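Endo-beta-1,4-glucanase (cellulase B) (Bacillus halodurans, PDB 4V2X) hydrolyses beta-1,4-glucans, acting on xyloglucan and mixed-linkage beta-1,3-1,4-glucans, with a family 5 catalytic module joined to Ig-like and CBM46 modules. Local coordinates at residues N114-G117 with D121-I124; I148-D153 with V170-L175; H163-V168 with H212-D217; M191-N196 with T270-G275; D217-F222 with N253-T258. All blocks are in the same frame, centred on the assembly; numbering follows the deposited sequence.

Contact 1: residues N114-G117 with D121-I124; sequences NRIG and DYPI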
# COMPACT_ATOMS: atom_id res chain seq x y z
N ASN A 114 19.72 -20.97 -13.06
CA ASN A 114 20.82 -21.82 -13.58
C ASN A 114 20.89 -23.21 -12.94
O ASN A 114 21.67 -24.05 -13.39
CB ASN A 114 22.21 -21.17 -13.48
CG ASN A 114 22.30 -19.84 -14.20
OD1 ASN A 114 22.78 -18.85 -13.64
ND2 ASN A 114 21.83 -19.80 -15.44
N ARG A 115 20.10 -23.46 -11.89
CA ARG A 115 20.01 -24.78 -11.27
C ARG A 115 18.56 -25.25 -11.18
O ARG A 115 18.21 -26.03 -10.29
CB ARG A 115 20.67 -24.76 -9.89
CG ARG A 115 22.13 -24.36 -9.91
CD ARG A 115 22.35 -22.92 -9.49
NE ARG A 115 23.76 -22.57 -9.56
CZ ARG A 115 24.39 -21.67 -8.79
NH1 ARG A 115 23.74 -21.00 -7.85
NH2 ARG A 115 25.69 -21.46 -8.97
N ILE A 116 17.73 -24.76 -12.10
CA ILE A 116 16.30 -25.10 -12.13
C ILE A 116 15.86 -25.42 -13.57
O ILE A 116 16.48 -24.96 -14.53
CB ILE A 116 15.43 -23.96 -11.57
CG1 ILE A 116 15.70 -22.64 -12.31
CG2 ILE A 116 15.67 -23.79 -10.07
CD1 ILE A 116 14.89 -21.46 -11.82
N GLY A 117 14.80 -26.20 -13.70
CA GLY A 117 14.20 -26.46 -15.01
C GLY A 117 13.36 -25.29 -15.49
O GLY A 117 13.36 -24.21 -14.89
N ASP A 121 6.80 -25.87 -14.00
CA ASP A 121 7.10 -26.41 -12.67
C ASP A 121 8.44 -25.92 -12.10
O ASP A 121 8.63 -25.96 -10.90
CB ASP A 121 7.07 -27.94 -12.69
CG ASP A 121 5.69 -28.50 -13.02
OD1 ASP A 121 4.67 -27.87 -12.65
OD2 ASP A 121 5.61 -29.59 -13.64
N TYR A 122 9.36 -25.49 -12.97
CA TYR A 122 10.68 -25.01 -12.55
C TYR A 122 11.37 -25.93 -11.54
O TYR A 122 11.77 -25.49 -10.45
CB TYR A 122 10.54 -23.61 -11.96
CG TYR A 122 10.07 -22.59 -12.96
CD1 TYR A 122 10.95 -22.04 -13.88
CD2 TYR A 122 8.74 -22.17 -12.98
CE1 TYR A 122 10.53 -21.10 -14.79
CE2 TYR A 122 8.31 -21.22 -13.90
CZ TYR A 122 9.21 -20.69 -14.80
OH TYR A 122 8.80 -19.74 -15.71
N PRO A 123 11.52 -27.22 -11.89
CA PRO A 123 12.06 -28.16 -10.91
C PRO A 123 13.50 -27.84 -10.53
O PRO A 123 14.35 -27.65 -11.39
CB PRO A 123 11.99 -29.51 -11.64
CG PRO A 123 12.02 -29.16 -13.09
CD PRO A 123 11.25 -27.87 -13.19
N ILE A 124 13.76 -27.80 -9.23
CA ILE A 124 15.10 -27.51 -8.74
C ILE A 124 15.97 -28.74 -8.99
O ILE A 124 15.54 -29.86 -8.70
CB ILE A 124 15.10 -27.13 -7.25
CG1 ILE A 124 14.34 -25.82 -7.05
CG2 ILE A 124 16.54 -27.01 -6.74
CD1 ILE A 124 14.01 -25.52 -5.60

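Contact 2: residues I148-D153 with V170-L175; sequences INLHHD and VKYRSL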
# COMPACT_ATOMS: atom_id res chain seq x y z
N ILE A 148 18.29 -19.42 4.70
CA ILE A 148 18.40 -19.60 3.26
C ILE A 148 17.40 -18.68 2.58
O ILE A 148 16.42 -18.23 3.20
CB ILE A 148 18.15 -21.06 2.81
CG1 ILE A 148 16.75 -21.52 3.20
CG2 ILE A 148 19.22 -21.98 3.37
CD1 ILE A 148 16.36 -22.85 2.59
N ASN A 149 17.64 -18.40 1.31
CA ASN A 149 16.81 -17.46 0.57
C ASN A 149 16.75 -17.76 -0.93
O ASN A 149 17.22 -18.79 -1.37
CB ASN A 149 17.35 -16.04 0.80
CG ASN A 149 18.69 -15.78 0.12
OD1 ASN A 149 19.15 -16.57 -0.70
ND2 ASN A 149 19.31 -14.65 0.46
N LEU A 150 16.12 -16.85 -1.68
CA LEU A 150 16.40 -16.72 -3.11
C LEU A 150 17.26 -15.49 -3.20
O LEU A 150 16.88 -14.44 -2.66
CB LEU A 150 15.13 -16.52 -3.95
CG LEU A 150 13.86 -17.28 -3.59
CD1 LEU A 150 12.76 -16.90 -4.58
CD2 LEU A 150 14.10 -18.78 -3.58
N HIS A 151 18.42 -15.59 -3.85
CA HIS A 151 19.40 -14.50 -3.77
C HIS A 151 19.44 -13.66 -5.05
O HIS A 151 18.62 -12.77 -5.21
CB HIS A 151 20.76 -15.04 -3.37
CG HIS A 151 21.67 -14.00 -2.80
ND1 HIS A 151 21.54 -13.53 -1.51
CD2 HIS A 151 22.72 -13.34 -3.34
CE1 HIS A 151 22.49 -12.64 -1.27
NE2 HIS A 151 23.20 -12.49 -2.37
N HIS A 152 20.37 -13.94 -5.96
CA HIS A 152 20.50 -13.12 -7.16
C HIS A 152 19.39 -13.35 -8.18
O HIS A 152 19.30 -12.62 -9.16
CB HIS A 152 21.88 -13.26 -7.79
CG HIS A 152 22.95 -12.64 -6.95
ND1 HIS A 152 24.18 -13.22 -6.73
CD2 HIS A 152 22.96 -11.47 -6.26
CE1 HIS A 152 24.91 -12.43 -5.96
NE2 HIS A 152 24.19 -11.38 -5.65
N ASP A 153 18.52 -14.33 -7.92
CA ASP A 153 17.21 -14.39 -8.56
C ASP A 153 16.52 -13.03 -8.53
O ASP A 153 15.78 -12.69 -9.44
CB ASP A 153 16.35 -15.43 -7.86
CG ASP A 153 16.97 -16.80 -7.91
OD1 ASP A 153 16.85 -17.46 -8.97
OD2 ASP A 153 17.63 -17.18 -6.91
N VAL A 170 4.32 -17.17 -10.85
CA VAL A 170 4.33 -18.62 -11.08
C VAL A 170 5.68 -19.25 -10.72
O VAL A 170 5.74 -20.26 -10.02
CB VAL A 170 3.96 -18.97 -12.54
CG1 VAL A 170 4.30 -20.41 -12.87
CG2 VAL A 170 2.48 -18.71 -12.79
N LYS A 171 6.76 -18.64 -11.19
CA LYS A 171 8.11 -19.13 -10.93
C LYS A 171 8.50 -19.03 -9.45
O LYS A 171 9.03 -19.98 -8.87
CB LYS A 171 9.10 -18.34 -11.79
CG LYS A 171 10.51 -18.90 -11.81
CD LYS A 171 11.33 -18.20 -12.87
CE LYS A 171 12.79 -18.61 -12.82
NZ LYS A 171 13.55 -18.03 -13.95
N TYR A 172 8.23 -17.87 -8.86
CA TYR A 172 8.49 -17.62 -7.44
C TYR A 172 7.71 -18.58 -6.55
O TYR A 172 8.27 -19.19 -5.64
CB TYR A 172 8.11 -16.17 -7.13
CG TYR A 172 8.35 -15.67 -5.73
CD1 TYR A 172 9.60 -15.22 -5.32
CD2 TYR A 172 7.29 -15.55 -4.83
CE1 TYR A 172 9.80 -14.71 -4.04
CE2 TYR A 172 7.49 -15.05 -3.56
CZ TYR A 172 8.74 -14.63 -3.17
OH TYR A 172 8.89 -14.12 -1.90
N ARG A 173 6.41 -18.73 -6.83
CA ARG A 173 5.57 -19.67 -6.10
C ARG A 173 6.15 -21.09 -6.18
O ARG A 173 6.25 -21.78 -5.17
CB ARG A 173 4.14 -19.64 -6.65
CG ARG A 173 3.24 -20.77 -6.17
CD ARG A 173 1.80 -20.54 -6.62
NE ARG A 173 1.09 -19.64 -5.72
CZ ARG A 173 0.58 -20.02 -4.56
NH1 ARG A 173 0.70 -21.28 -4.17
NH2 ARG A 173 -0.05 -19.14 -3.79
N SER A 174 6.52 -21.50 -7.39
CA SER A 174 7.05 -22.85 -7.57
C SER A 174 8.30 -23.10 -6.73
O SER A 174 8.43 -24.15 -6.09
CB SER A 174 7.37 -23.12 -9.04
OG SER A 174 7.96 -24.41 -9.16
N LEU A 175 9.21 -22.14 -6.71
CA LEU A 175 10.45 -22.31 -5.97
C LEU A 175 10.18 -22.41 -4.48
O LEU A 175 10.72 -23.29 -3.82
CB LEU A 175 11.44 -21.18 -6.28
CG LEU A 175 12.04 -21.17 -7.69
CD1 LEU A 175 13.03 -20.02 -7.84
CD2 LEU A 175 12.72 -22.48 -8.04

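Contact 3: residues H163-V168 with H212-D217; sequences HNYNGV and HALLDD. With CA (calcium ion), chain B.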
# COMPACT_ATOMS: atom_id res chain seq x y z
N HIS A 163 6.21 -5.81 -15.21
CA HIS A 163 5.61 -6.01 -16.54
C HIS A 163 5.37 -7.48 -16.87
O HIS A 163 5.06 -7.83 -18.01
CB HIS A 163 6.49 -5.35 -17.59
CG HIS A 163 6.63 -3.87 -17.40
ND1 HIS A 163 5.61 -2.99 -17.69
CD2 HIS A 163 7.66 -3.12 -16.94
CE1 HIS A 163 6.01 -1.76 -17.42
NE2 HIS A 163 7.25 -1.81 -16.96
N ASN A 164 5.48 -8.34 -15.86
CA ASN A 164 5.26 -9.77 -16.02
C ASN A 164 4.80 -10.35 -14.68
O ASN A 164 5.49 -11.17 -14.09
CB ASN A 164 6.53 -10.46 -16.50
CG ASN A 164 6.31 -11.91 -16.89
OD1 ASN A 164 5.17 -12.38 -16.97
ND2 ASN A 164 7.40 -12.63 -17.11
N TYR A 165 3.63 -9.92 -14.24
CA TYR A 165 3.15 -10.22 -12.89
C TYR A 165 2.98 -11.72 -12.68
O TYR A 165 3.60 -12.30 -11.78
CB TYR A 165 1.82 -9.48 -12.60
CG TYR A 165 1.43 -9.59 -11.15
CD1 TYR A 165 0.78 -10.72 -10.67
CD2 TYR A 165 1.74 -8.57 -10.25
CE1 TYR A 165 0.44 -10.84 -9.34
CE2 TYR A 165 1.40 -8.68 -8.92
CZ TYR A 165 0.75 -9.81 -8.47
OH TYR A 165 0.42 -9.95 -7.15
N ASN A 166 2.15 -12.35 -13.50
CA ASN A 166 1.85 -13.77 -13.32
C ASN A 166 3.05 -14.66 -13.66
O ASN A 166 3.26 -15.69 -13.02
CB ASN A 166 0.59 -14.18 -14.10
CG ASN A 166 -0.70 -13.65 -13.47
OD1 ASN A 166 -1.60 -13.18 -14.18
ND2 ASN A 166 -0.81 -13.73 -12.15
N GLY A 167 3.85 -14.27 -14.65
CA GLY A 167 5.04 -15.04 -15.01
C GLY A 167 6.04 -15.15 -13.87
O GLY A 167 6.55 -16.24 -13.56
N VAL A 168 6.34 -14.02 -13.23
CA VAL A 168 7.23 -14.03 -12.08
C VAL A 168 6.58 -14.76 -10.91
O VAL A 168 7.22 -15.59 -10.26
CB VAL A 168 7.63 -12.60 -11.66
CG1 VAL A 168 8.27 -12.59 -10.28
CG2 VAL A 168 8.58 -12.00 -12.69
N HIS A 212 6.38 -0.92 -4.48
CA HIS A 212 6.08 -1.30 -3.08
C HIS A 212 5.01 -2.36 -3.05
O HIS A 212 5.10 -3.32 -2.28
CB HIS A 212 5.65 -0.09 -2.27
CG HIS A 212 6.62 1.04 -2.31
ND1 HIS A 212 7.90 0.93 -1.83
CD2 HIS A 212 6.51 2.29 -2.82
CE1 HIS A 212 8.54 2.08 -2.02
NE2 HIS A 212 7.72 2.92 -2.62
N ALA A 213 3.99 -2.20 -3.89
CA ALA A 213 2.90 -3.16 -3.94
C ALA A 213 3.35 -4.53 -4.40
O ALA A 213 2.87 -5.55 -3.91
CB ALA A 213 1.79 -2.64 -4.84
N LEU A 214 4.29 -4.55 -5.35
CA LEU A 214 4.84 -5.81 -5.84
C LEU A 214 5.60 -6.54 -4.74
O LEU A 214 5.46 -7.75 -4.57
CB LEU A 214 5.76 -5.57 -7.04
CG LEU A 214 5.13 -4.89 -8.26
CD1 LEU A 214 6.19 -4.54 -9.29
CD2 LEU A 214 4.06 -5.76 -8.89
N LEU A 215 6.42 -5.82 -3.98
CA LEU A 215 7.19 -6.45 -2.90
C LEU A 215 6.26 -6.98 -1.80
O LEU A 215 6.46 -8.08 -1.28
CB LEU A 215 8.24 -5.50 -2.32
CG LEU A 215 9.05 -6.06 -1.14
CD1 LEU A 215 9.72 -7.39 -1.46
CD2 LEU A 215 10.08 -5.04 -0.71
N ASP A 216 5.22 -6.23 -1.47
CA ASP A 216 4.24 -6.73 -0.51
C ASP A 216 3.67 -8.07 -0.99
O ASP A 216 3.53 -9.00 -0.21
CB ASP A 216 3.10 -5.75 -0.28
CG ASP A 216 1.96 -6.37 0.51
OD1 ASP A 216 1.07 -6.99 -0.13
OD2 ASP A 216 1.97 -6.28 1.76
N ASP A 217 3.33 -8.16 -2.27
CA ASP A 217 2.78 -9.40 -2.83
C ASP A 217 3.77 -10.57 -2.75
O ASP A 217 3.38 -11.68 -2.41
CB ASP A 217 2.33 -9.19 -4.27
CG ASP A 217 1.09 -8.32 -4.38
OD1 ASP A 217 0.48 -7.96 -3.34
OD2 ASP A 217 0.70 -8.01 -5.52
CA CA B . -0.75 -6.95 -1.60
O HOH W 1 0.40 -5.08 -2.60
O HOH W 2 -1.54 -5.51 0.15

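Contact 4: residues M191-N196 with T270-G275; sequences MFESVN and TVHYYG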
# COMPACT_ATOMS: atom_id res chain seq x y z
N MET A 191 15.65 -20.93 9.14
CA MET A 191 14.66 -19.91 8.79
C MET A 191 14.73 -19.59 7.30
O MET A 191 15.77 -19.79 6.67
CB MET A 191 14.86 -18.64 9.62
CG MET A 191 16.09 -17.82 9.25
SD MET A 191 16.68 -16.79 10.61
CE MET A 191 17.60 -18.02 11.54
N PHE A 192 13.62 -19.11 6.74
CA PHE A 192 13.53 -18.75 5.33
C PHE A 192 13.44 -17.24 5.14
O PHE A 192 12.68 -16.58 5.85
CB PHE A 192 12.27 -19.34 4.68
CG PHE A 192 12.14 -20.84 4.77
CD1 PHE A 192 13.24 -21.67 4.94
CD2 PHE A 192 10.89 -21.43 4.64
CE1 PHE A 192 13.09 -23.05 5.00
CE2 PHE A 192 10.73 -22.81 4.70
CZ PHE A 192 11.83 -23.62 4.88
N GLU A 193 14.17 -16.73 4.16
CA GLU A 193 14.14 -15.32 3.76
C GLU A 193 13.61 -15.23 2.33
O GLU A 193 14.14 -15.87 1.42
CB GLU A 193 15.56 -14.74 3.84
CG GLU A 193 15.74 -13.31 3.35
CD GLU A 193 17.20 -12.92 3.22
OE1 GLU A 193 18.07 -13.82 3.16
OE2 GLU A 193 17.49 -11.72 3.19
N SER A 194 12.57 -14.42 2.12
CA SER A 194 11.78 -14.45 0.89
C SER A 194 12.58 -14.15 -0.39
O SER A 194 12.46 -14.88 -1.38
CB SER A 194 10.64 -13.44 1.00
OG SER A 194 11.13 -12.14 1.23
N VAL A 195 13.38 -13.09 -0.36
CA VAL A 195 14.15 -12.66 -1.53
C VAL A 195 15.22 -11.67 -1.09
O VAL A 195 14.97 -10.81 -0.25
CB VAL A 195 13.24 -12.02 -2.62
CG1 VAL A 195 12.41 -10.88 -2.06
CG2 VAL A 195 14.07 -11.53 -3.80
N ASN A 196 16.41 -11.80 -1.67
CA ASN A 196 17.50 -10.86 -1.36
C ASN A 196 17.34 -9.51 -2.07
O ASN A 196 17.11 -9.47 -3.27
CB ASN A 196 18.83 -11.46 -1.80
CG ASN A 196 20.01 -10.62 -1.35
OD1 ASN A 196 20.20 -10.40 -0.16
ND2 ASN A 196 20.80 -10.15 -2.30
N THR A 270 14.35 -7.68 7.87
CA THR A 270 15.76 -7.61 7.49
C THR A 270 16.09 -6.40 6.62
O THR A 270 15.30 -5.96 5.78
CB THR A 270 16.25 -8.94 6.85
OG1 THR A 270 17.68 -8.96 6.86
CG2 THR A 270 15.75 -9.12 5.43
N VAL A 271 17.27 -5.84 6.90
CA VAL A 271 17.87 -4.77 6.12
C VAL A 271 19.35 -5.12 5.97
O VAL A 271 19.85 -6.00 6.68
CB VAL A 271 17.71 -3.39 6.79
CG1 VAL A 271 16.24 -3.01 6.89
CG2 VAL A 271 18.38 -3.34 8.16
N HIS A 272 20.03 -4.46 5.04
CA HIS A 272 21.47 -4.60 4.85
C HIS A 272 22.12 -3.24 5.02
O HIS A 272 21.45 -2.20 4.93
CB HIS A 272 21.78 -5.12 3.46
CG HIS A 272 21.28 -6.50 3.19
ND1 HIS A 272 21.36 -7.09 1.95
CD2 HIS A 272 20.70 -7.42 4.01
CE1 HIS A 272 20.85 -8.31 2.01
NE2 HIS A 272 20.44 -8.53 3.25
N TYR A 273 23.43 -3.22 5.25
CA TYR A 273 24.12 -1.95 5.46
C TYR A 273 25.60 -2.04 5.10
O TYR A 273 26.32 -2.90 5.60
CB TYR A 273 23.97 -1.47 6.91
CG TYR A 273 24.41 -0.03 7.07
CD1 TYR A 273 23.64 1.01 6.56
CD2 TYR A 273 25.61 0.28 7.68
CE1 TYR A 273 24.04 2.33 6.68
CE2 TYR A 273 26.03 1.60 7.81
CZ TYR A 273 25.24 2.62 7.31
OH TYR A 273 25.66 3.92 7.41
N TYR A 274 26.03 -1.14 4.22
CA TYR A 274 27.39 -1.15 3.70
C TYR A 274 28.14 0.19 3.90
O TYR A 274 29.19 0.41 3.31
CB TYR A 274 27.39 -1.60 2.25
CG TYR A 274 27.20 -3.09 2.13
CD1 TYR A 274 28.29 -3.95 2.22
CD2 TYR A 274 25.94 -3.65 1.95
CE1 TYR A 274 28.13 -5.32 2.12
CE2 TYR A 274 25.77 -5.02 1.85
CZ TYR A 274 26.88 -5.85 1.93
OH TYR A 274 26.75 -7.22 1.83
N GLY A 275 27.61 1.03 4.77
CA GLY A 275 28.28 2.27 5.17
C GLY A 275 27.86 3.47 4.35
O GLY A 275 27.35 3.34 3.23
O HOH W 3 19.05 -10.36 4.78

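Contact 5: residues D217-F222 with N253-T258; sequences DLNTVF and NNLYQT. With CA (calcium ion), chain B.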
# COMPACT_ATOMS: atom_id res chain seq x y z
N ASP A 217 3.33 -8.16 -2.27
CA ASP A 217 2.78 -9.40 -2.83
C ASP A 217 3.77 -10.57 -2.75
O ASP A 217 3.38 -11.68 -2.41
CB ASP A 217 2.33 -9.19 -4.27
CG ASP A 217 1.09 -8.32 -4.38
OD1 ASP A 217 0.48 -7.96 -3.34
OD2 ASP A 217 0.70 -8.01 -5.52
N LEU A 218 5.04 -10.32 -3.05
CA LEU A 218 6.05 -11.38 -2.97
C LEU A 218 6.22 -11.87 -1.54
O LEU A 218 6.29 -13.06 -1.29
CB LEU A 218 7.41 -10.90 -3.49
CG LEU A 218 7.54 -10.65 -4.99
CD1 LEU A 218 8.90 -10.03 -5.25
CD2 LEU A 218 7.38 -11.93 -5.79
N ASN A 219 6.31 -10.93 -0.61
CA ASN A 219 6.43 -11.28 0.79
C ASN A 219 5.21 -12.06 1.29
O ASN A 219 5.33 -12.97 2.11
CB ASN A 219 6.66 -10.03 1.65
CG ASN A 219 8.09 -9.53 1.59
OD1 ASN A 219 9.02 -10.30 1.34
ND2 ASN A 219 8.28 -8.24 1.84
N THR A 220 4.04 -11.68 0.79
CA THR A 220 2.78 -12.23 1.26
C THR A 220 2.54 -13.64 0.72
O THR A 220 2.13 -14.53 1.46
CB THR A 220 1.63 -11.30 0.85
OG1 THR A 220 1.82 -10.04 1.49
CG2 THR A 220 0.26 -11.87 1.25
N VAL A 221 2.80 -13.84 -0.57
CA VAL A 221 2.64 -15.16 -1.15
C VAL A 221 3.65 -16.16 -0.56
O VAL A 221 3.34 -17.33 -0.36
CB VAL A 221 2.71 -15.13 -2.69
CG1 VAL A 221 4.08 -14.71 -3.19
CG2 VAL A 221 2.30 -16.49 -3.26
N PHE A 222 4.86 -15.68 -0.27
CA PHE A 222 5.87 -16.48 0.40
C PHE A 222 5.35 -16.94 1.77
O PHE A 222 5.40 -18.12 2.09
CB PHE A 222 7.16 -15.64 0.49
CG PHE A 222 8.13 -16.06 1.55
CD1 PHE A 222 8.99 -17.12 1.35
CD2 PHE A 222 8.24 -15.33 2.73
CE1 PHE A 222 9.92 -17.48 2.31
CE2 PHE A 222 9.16 -15.68 3.70
CZ PHE A 222 10.00 -16.76 3.49
N ASN A 253 8.46 1.67 6.76
CA ASN A 253 7.01 1.72 6.96
C ASN A 253 6.29 0.68 6.11
O ASN A 253 5.39 0.00 6.61
CB ASN A 253 6.45 3.11 6.65
CG ASN A 253 6.81 4.14 7.70
OD1 ASN A 253 7.25 3.80 8.80
ND2 ASN A 253 6.62 5.41 7.39
N ASN A 254 6.68 0.55 4.85
CA ASN A 254 6.04 -0.42 3.97
C ASN A 254 6.25 -1.85 4.44
O ASN A 254 5.33 -2.66 4.35
CB ASN A 254 6.50 -0.24 2.53
CG ASN A 254 6.02 1.07 1.93
OD1 ASN A 254 5.07 1.68 2.41
ND2 ASN A 254 6.67 1.51 0.87
N LEU A 255 7.44 -2.18 4.93
CA LEU A 255 7.68 -3.52 5.46
C LEU A 255 6.87 -3.74 6.74
O LEU A 255 6.34 -4.83 6.97
CB LEU A 255 9.17 -3.76 5.75
CG LEU A 255 9.49 -5.09 6.44
CD1 LEU A 255 9.03 -6.29 5.61
CD2 LEU A 255 10.98 -5.19 6.73
N TYR A 256 6.80 -2.72 7.58
CA TYR A 256 5.99 -2.81 8.79
C TYR A 256 4.53 -3.10 8.45
O TYR A 256 3.91 -3.98 9.05
CB TYR A 256 6.07 -1.53 9.62
CG TYR A 256 5.25 -1.63 10.87
CD1 TYR A 256 5.79 -2.18 12.03
CD2 TYR A 256 3.92 -1.24 10.89
CE1 TYR A 256 5.03 -2.30 13.18
CE2 TYR A 256 3.15 -1.36 12.03
CZ TYR A 256 3.72 -1.89 13.18
OH TYR A 256 2.97 -2.02 14.33
N GLN A 257 4.00 -2.37 7.47
CA GLN A 257 2.63 -2.60 7.01
C GLN A 257 2.41 -4.05 6.60
O GLN A 257 1.39 -4.65 6.96
CB GLN A 257 2.31 -1.69 5.82
CG GLN A 257 2.14 -0.22 6.18
CD GLN A 257 2.07 0.66 4.94
OE1 GLN A 257 1.64 0.21 3.87
NE2 GLN A 257 2.49 1.92 5.08
N THR A 258 3.35 -4.62 5.86
CA THR A 258 3.24 -6.00 5.42
C THR A 258 3.29 -6.98 6.60
O THR A 258 2.48 -7.91 6.69
CB THR A 258 4.34 -6.34 4.40
OG1 THR A 258 4.18 -5.51 3.24
CG2 THR A 258 4.30 -7.80 3.99
CA CA B . -0.75 -6.95 -1.60
O HOH W 4 6.58 -5.63 1.78
O HOH W 1 0.40 -5.08 -2.60
O HOH W 2 -1.54 -5.51 0.15

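Contact 1: residues N114-G117 with D121-I124
The phenol ring of Y122 is met obliquely by the backbone of G117 and by the CD1 methyl of I116, while the CG and CD edge of the P123 ring lies against G117 CA. These residues close a short loop between strand 105-108 and helix 126-141 of the (beta/alpha)8 barrel, and the closure is a single beta bridge, I116 with I124, rather than a regular hairpin. On the phenol the nearest atom is G117 O, 3.4 Å from Y122 CD1; I116 CD1 stands further off, 4.5 Å from that same CD1. P123 CD rests 3.7 Å from G117 CA, ring against backbone. I116 CA approaches P123 O at 3.3 Å in a CH...O contact. Q178 of helix 165-183 hydrogen-bonds Y122 O and I124 N through its side-chain amide, tying the loop to that helix. I116 CG1 sits between the backbone N and the carbonyl carbon (chi1 55°), which sets CG2 beside the N and toward I124. The isoleucines touch there, I116 CG2 and I124 CG1 being 3.9 Å apart. In the bridge itself, G117 N donates to P123 O at 2.8 Å.

Contact 2: residues I148-D153 with V170-L175
Apolar contact comes first: L150, on the segment that carries the end of strand 145-149 into its loop, pushes its CD1 methyl against the ring of Y172 on helix 165-183. That methyl lies 3.7 Å from Y172 CD1 and equally far from CE1, approaching the ring obliquely. The other branch is looser, with L150 CD2 4.5 Å from L175 CB one helical turn further on. A first torsion of -178° puts Y172 CG opposite the backbone N and carries the ring out from the helix to meet the leucine.

The polar bonds lie outside this apolar patch. Within 148-153, N149 ND2 donates to H151 ND1 at 3.2 Å, in the plane of the imidazole. At the end of the phenol, Y172 OH bonds to L218 O of helix 209-227.

The methyls thus pack closely but without direction between the barrel loop and the helix, whereas the hydroxyl, satisfied by a neighbouring helix, helps to fix where the ring sits.

Contact 3: residues H163-V168 with H212-D217
Y165 and D217 cross at about a right angle, the phenol and carboxylate planes 81° apart. Y165 OH donates to D217 OD2 over a short 2.5 Å, meeting the acid from above, 46° out of its plane. With chi1 at -170°, the Y165 ring reaches from the first turn of helix 165-183 across to helix 209-227. L214, pointing the other way alongside the ring, sets its CD2 methyl at the edge, 3.9 Å from Y165 CD2. The second oxygen of the acid has other work: D217 OD1 binds calcium at 2.4 Å, next to D216 OD1 at 2.3 Å. Water 1, also on the metal, donates to A213 O at 2.8 Å. D216 and D217 of the second subunit complete the site, so the ion sits between the two copies, and K261 of that subunit forms a salt bridge with D217 OD2. A phenylalanine in place of Y165 would probably leave D217 OD2 without its hydroxyl donor and the carboxylate less firmly held, though calcium and the lysine of the other subunit would still grip it. One aspartate thus divides its oxygens between metal and protein, the tyrosine serving as a second-shell residue that positions a calcium ligand.

Contact 4: residues M191-N196 with T270-G275
E193 stretches towards T270 and H272 because its CG is anti to the backbone N (chi1 175°) and the chain stays extended beyond; N196 takes the same first torsion and brings its amide to the edge of the H272 ring. The two segments belong to the fourth and sixth strands of the (beta/alpha)8 barrel, with strand 238-241 between them, and their side chains meet inside the barrel towards its C-terminal end, where such barrels carry their active sites. E193 OE2 comes within 3.8 Å of T270 CG2, but the main link is water 3. It donates to E193 OE2 at 2.6 Å and to T270 OG1 at 2.9 Å, and lies in the plane of the imidazole. R107 adds a salt bridge to E193 OE1 and a hydrogen bond to N196 OD1, while H272 ND1 is hydrogen-bonded to the carboxylate of E197. Replacing H272 by alanine removes both ring nitrogens and is likely to leave water 3 one partner short and E197 without its imidazole mate. The amide of N196 is turned 35° from the ring plane, with OD1 3.1 Å from H272 CE1. On the neighbouring corner of that ring, H272 NE2 is hydrogen-bonded to water 3 at 2.8 Å.

Contact 5: residues D217-F222 with N253-T258
One water does what no direct bond between N219 and T258 does, joining two helices: the axes of segments 217-222 and 253-258 come no closer than 10.9 Å. Water 4 accepts from N219 ND2 at 3.1 Å and donates to T258 OG1 at 2.8 Å, so it bridges an amide and a hydroxyl. Beside it the direct contact is thin, methyl groups against a CB and two polar atoms at van der Waals range. T258 CG2, anti to the backbone N, points its methyl at N219 CB, 4.0 Å away, and lies 4.2 Å from T220 OG1; L255 CD1 approaches N219 ND2 at 4.3 Å. The polar groups have further partners: N219 OD1 pairs with S194, T220 OG1 with D216 O, and T258 OG1 with the carboxylate of D216, a calcium ligand. The threonine therefore connects the water bridge to the metal site. Helices 209-227 and 249-262 run in the same general direction, the segment axes 28° apart, as successive outer helices of the barrel, and strand 238-241 lies beneath both, its L240 touched by N219 and L255.

In the fold
All five contacts lie in the catalytic barrel, but their chemistry changes with their place in the fold. Contact 1, partly exposed, is a backbone closure within one loop; contacts 2 to 5 are buried. Contact 4, nearest the chain centre, is a polar cluster inside the barrel, whereas contact 2 fills the strand-to-helix layer with methyls and a ring. Contacts 2 and 3 share helix 165-183, and contacts 3 and 5 share helix 209-227, D217 and the calcium between the two subunits. Backbone bonds between strands 145-149 and 190-193 join contact 2 to contact 4, and S194 with N219 joins contact 4 to contact 5. Waters mediate at contacts 4 and 5; at contact 3 they ligate metal.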